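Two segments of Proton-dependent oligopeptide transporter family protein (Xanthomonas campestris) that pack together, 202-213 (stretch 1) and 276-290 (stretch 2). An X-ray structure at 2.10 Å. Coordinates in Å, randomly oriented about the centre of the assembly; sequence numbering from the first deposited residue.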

# COMPACT_ATOMS: atom_id res chain seq x y z
N ASP A 202 -13.80 -23.66 -4.29
CA ASP A 202 -12.89 -24.70 -3.85
C ASP A 202 -13.33 -25.25 -2.48
O ASP A 202 -13.29 -24.51 -1.49
CB ASP A 202 -11.44 -24.16 -3.83
CG ASP A 202 -10.34 -25.19 -3.57
OD1 ASP A 202 -10.62 -26.42 -3.69
OD2 ASP A 202 -9.19 -24.77 -3.30
N PRO A 203 -13.76 -26.54 -2.41
CA PRO A 203 -14.16 -27.11 -1.11
C PRO A 203 -13.01 -27.16 -0.10
O PRO A 203 -13.26 -27.29 1.10
CB PRO A 203 -14.68 -28.51 -1.47
CG PRO A 203 -14.05 -28.84 -2.77
CD PRO A 203 -13.86 -27.54 -3.50
N HIS A 204 -11.76 -27.02 -0.59
CA HIS A 204 -10.56 -27.03 0.25
C HIS A 204 -9.73 -25.74 0.08
O HIS A 204 -8.50 -25.74 0.21
CB HIS A 204 -9.75 -28.32 0.02
CG HIS A 204 -10.58 -29.57 -0.03
ND1 HIS A 204 -11.43 -29.92 1.01
CD2 HIS A 204 -10.66 -30.52 -0.99
CE1 HIS A 204 -12.00 -31.06 0.65
NE2 HIS A 204 -11.57 -31.47 -0.55
N GLY A 205 -10.43 -24.63 -0.17
CA GLY A 205 -9.84 -23.30 -0.29
C GLY A 205 -9.71 -22.65 1.08
O GLY A 205 -10.25 -23.18 2.05
N PHE A 206 -9.02 -21.49 1.15
CA PHE A 206 -8.75 -20.76 2.40
C PHE A 206 -9.98 -20.57 3.28
O PHE A 206 -9.93 -20.97 4.44
CB PHE A 206 -8.04 -19.41 2.14
CG PHE A 206 -7.63 -18.67 3.39
CD1 PHE A 206 -6.50 -19.04 4.10
CD2 PHE A 206 -8.38 -17.59 3.85
CE1 PHE A 206 -6.13 -18.37 5.27
CE2 PHE A 206 -8.00 -16.91 5.01
CZ PHE A 206 -6.88 -17.31 5.72
N GLY A 207 -11.03 -19.94 2.73
CA GLY A 207 -12.29 -19.67 3.42
C GLY A 207 -12.94 -20.90 4.01
O GLY A 207 -13.30 -20.91 5.19
N ALA A 208 -13.08 -21.97 3.20
CA ALA A 208 -13.68 -23.25 3.62
C ALA A 208 -12.94 -23.90 4.78
O ALA A 208 -13.59 -24.38 5.71
CB ALA A 208 -13.75 -24.21 2.44
N VAL A 209 -11.58 -23.89 4.75
CA VAL A 209 -10.72 -24.46 5.80
C VAL A 209 -10.84 -23.64 7.10
O VAL A 209 -10.94 -24.24 8.16
CB VAL A 209 -9.25 -24.67 5.34
CG1 VAL A 209 -8.39 -25.29 6.44
CG2 VAL A 209 -9.19 -25.54 4.09
N VAL A 210 -10.87 -22.29 7.00
CA VAL A 210 -11.05 -21.38 8.15
C VAL A 210 -12.43 -21.64 8.80
O VAL A 210 -12.52 -21.73 10.03
CB VAL A 210 -10.87 -19.88 7.74
CG1 VAL A 210 -11.36 -18.93 8.83
CG2 VAL A 210 -9.41 -19.57 7.38
N ARG A 211 -13.48 -21.77 7.96
CA ARG A 211 -14.87 -22.05 8.35
C ARG A 211 -14.92 -23.38 9.11
O ARG A 211 -15.45 -23.41 10.22
CB ARG A 211 -15.77 -22.11 7.10
CG ARG A 211 -17.28 -22.13 7.35
CD ARG A 211 -18.08 -22.11 6.05
NE ARG A 211 -17.79 -20.93 5.23
CZ ARG A 211 -17.25 -20.96 4.01
NH1 ARG A 211 -16.95 -22.11 3.44
NH2 ARG A 211 -17.01 -19.83 3.36
N SER A 212 -14.31 -24.44 8.54
CA SER A 212 -14.25 -25.77 9.17
C SER A 212 -13.45 -25.75 10.46
O SER A 212 -13.87 -26.37 11.42
CB SER A 212 -13.68 -26.80 8.21
OG SER A 212 -14.51 -26.98 7.09
N ALA A 213 -12.30 -25.03 10.50
CA ALA A 213 -11.44 -24.91 11.68
C ALA A 213 -12.16 -24.28 12.86
O ALA A 213 -12.12 -24.83 13.95
CB ALA A 213 -10.19 -24.10 11.34
N GLY A 276 -9.31 -33.57 9.28
CA GLY A 276 -10.14 -34.68 8.81
C GLY A 276 -10.94 -34.28 7.59
O GLY A 276 -10.87 -34.94 6.54
N THR A 277 -11.69 -33.17 7.72
CA THR A 277 -12.56 -32.55 6.71
C THR A 277 -11.80 -32.11 5.45
O THR A 277 -12.41 -32.04 4.37
CB THR A 277 -13.27 -31.33 7.35
OG1 THR A 277 -13.59 -31.62 8.71
CG2 THR A 277 -14.51 -30.89 6.58
N HIS A 278 -10.49 -31.77 5.57
CA HIS A 278 -9.68 -31.24 4.47
C HIS A 278 -8.38 -32.05 4.21
O HIS A 278 -7.88 -32.69 5.13
CB HIS A 278 -9.43 -29.75 4.69
CG HIS A 278 -10.71 -28.98 4.78
ND1 HIS A 278 -11.48 -28.72 3.65
CD2 HIS A 278 -11.35 -28.48 5.86
CE1 HIS A 278 -12.53 -28.06 4.08
NE2 HIS A 278 -12.50 -27.88 5.40
N PRO A 279 -7.85 -32.04 2.95
CA PRO A 279 -6.72 -32.92 2.57
C PRO A 279 -5.29 -32.68 3.09
O PRO A 279 -4.35 -33.10 2.40
CB PRO A 279 -6.69 -32.81 1.04
CG PRO A 279 -7.97 -32.23 0.64
CD PRO A 279 -8.39 -31.37 1.76
N ASP A 280 -5.09 -32.10 4.30
CA ASP A 280 -3.76 -31.85 4.90
C ASP A 280 -2.94 -30.79 4.16
O ASP A 280 -2.47 -29.87 4.82
CB ASP A 280 -2.94 -33.14 5.11
CG ASP A 280 -3.26 -33.90 6.38
OD1 ASP A 280 -4.46 -33.99 6.73
OD2 ASP A 280 -2.33 -34.44 7.00
N ALA A 281 -2.77 -30.89 2.82
CA ALA A 281 -2.06 -29.88 2.02
C ALA A 281 -2.84 -28.55 2.05
O ALA A 281 -2.26 -27.49 1.85
CB ALA A 281 -1.88 -30.35 0.59
N ALA A 282 -4.17 -28.64 2.32
CA ALA A 282 -5.09 -27.51 2.46
C ALA A 282 -4.94 -26.90 3.86
O ALA A 282 -4.85 -25.68 3.97
CB ALA A 282 -6.53 -27.98 2.23
N VAL A 283 -4.90 -27.75 4.92
CA VAL A 283 -4.75 -27.34 6.33
C VAL A 283 -3.36 -26.71 6.56
O VAL A 283 -3.27 -25.64 7.16
CB VAL A 283 -5.07 -28.47 7.34
CG1 VAL A 283 -4.89 -28.01 8.78
CG2 VAL A 283 -6.48 -29.01 7.13
N ASP A 284 -2.28 -27.39 6.06
CA ASP A 284 -0.89 -26.92 6.14
C ASP A 284 -0.78 -25.59 5.39
O ASP A 284 -0.09 -24.69 5.86
CB ASP A 284 0.08 -27.94 5.53
CG ASP A 284 0.20 -29.27 6.24
OD1 ASP A 284 -0.38 -29.42 7.34
OD2 ASP A 284 0.85 -30.19 5.68
N GLY A 285 -1.45 -25.49 4.25
CA GLY A 285 -1.50 -24.30 3.41
C GLY A 285 -2.09 -23.09 4.11
O GLY A 285 -1.59 -21.97 3.94
N VAL A 286 -3.13 -23.31 4.95
CA VAL A 286 -3.77 -22.26 5.75
C VAL A 286 -2.85 -21.90 6.93
O VAL A 286 -2.78 -20.73 7.29
CB VAL A 286 -5.23 -22.62 6.16
CG1 VAL A 286 -5.82 -21.64 7.17
CG2 VAL A 286 -6.13 -22.71 4.92
N ARG A 287 -2.12 -22.90 7.51
CA ARG A 287 -1.13 -22.67 8.58
C ARG A 287 -0.01 -21.75 8.06
O ARG A 287 0.38 -20.81 8.76
CB ARG A 287 -0.53 -23.99 9.08
CG ARG A 287 0.23 -23.81 10.39
CD ARG A 287 0.45 -25.09 11.19
NE ARG A 287 -0.79 -25.66 11.74
CZ ARG A 287 -1.41 -25.24 12.83
NH1 ARG A 287 -0.95 -24.19 13.50
NH2 ARG A 287 -2.51 -25.85 13.26
N ALA A 288 0.48 -22.02 6.84
CA ALA A 288 1.51 -21.25 6.17
C ALA A 288 1.02 -19.81 5.92
O ALA A 288 1.76 -18.86 6.19
CB ALA A 288 1.89 -21.92 4.86
N LEU A 289 -0.25 -19.65 5.47
CA LEU A 289 -0.89 -18.35 5.23
C LEU A 289 -0.97 -17.51 6.52
O LEU A 289 -0.77 -16.30 6.46
CB LEU A 289 -2.32 -18.53 4.66
CG LEU A 289 -2.62 -18.07 3.22
CD1 LEU A 289 -2.06 -16.67 2.91
CD2 LEU A 289 -2.19 -19.09 2.20
N LEU A 290 -1.29 -18.15 7.66
CA LEU A 290 -1.36 -17.45 8.95
C LEU A 290 0.01 -16.99 9.45
O LEU A 290 0.11 -15.91 10.04
CB LEU A 290 -2.11 -18.25 10.01
CG LEU A 290 -3.59 -18.49 9.74
CD1 LEU A 290 -4.15 -19.51 10.72
CD2 LEU A 290 -4.41 -17.16 9.75

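The contact centres on His-278, a buried residue in the loop before helix 281-290. Its CA-to-CB bond points toward stretch 1. With chi1 at -59° (m) and chi2 at -73°, the imidazole lies between the Pro-203/His-204 loop and helix 206-213, and both ring nitrogens find partners. His-278 ND1 is 2.9 Å from His-204 ND1, and His-278 NE2 is 2.8 Å from Ser-212 OG. Both are hydrogen bonds in which either atom could be the donor. Histidine suits this place because its two nitrogens lie on the ring edge, flanking CE1, and can each meet a polar group.

The CA-to-CB bond of Ser-212 also points toward stretch 2. Its chi1 of -64° (m) brings OG within reach of both the imidazole and Ala-208 O, 3.1 Å from OG, in its own helix. The small side chain lets a hydroxyl meet the ring close to the helix backbone. Pro-203 O lies at the ring edge, 3.2 Å from His-278 CE1.

One face of the His-278 ring is covered by Val-209. Val-209 CG2 lies 3.9 Å from the ring centroid, 12° off the normal, a CH-pi contact. The ring thus uses its edge for polar partners and a face for a methyl group.

His-204 has chi1 at -44° (m) and chi2 at -56°. This turns ND1 to the other histidine. The two rings meet rim to rim with planes at 83°, so neither covers the other's face. Pro-279 CD takes one face of the His-204 ring, 3.5 Å from its centroid. The CB of His-204 is 3.9 Å from Ala-282 CB.

The helices cross at 93°, with axes 9.8 Å apart at their closest. Buried Val-209, chi1 t, is the apolar centre of the crossing. Its CB is 3.7 Å from Val-286 CG2, its CG1 is 4.2 Å from Val-283 CG2, and its CG2 is 4.1 Å from Ala-282 CB. Val-286 is also t and buried, and its CA-to-CB bond points toward stretch 1. Both methyls pack against the Phe-206 ring; CG2 also meets Val-209, and Val-286 CG1 lies 4.1 Å from Val-210 CG2. The branched valines fill this space without long side chains.

Phe-206 leaves its backbone sideways, but chi1 at -175° (t) carries the ring nearer stretch 2. Phe-206 CD1 is 3.8 Å from Val-286 CG2, and Phe-206 CE1 is 3.9 Å from Leu-289 CB. The long aromatic side chain extends the apolar contact along helix 281-290. Together the stretches bury 592 Å², both sides summed.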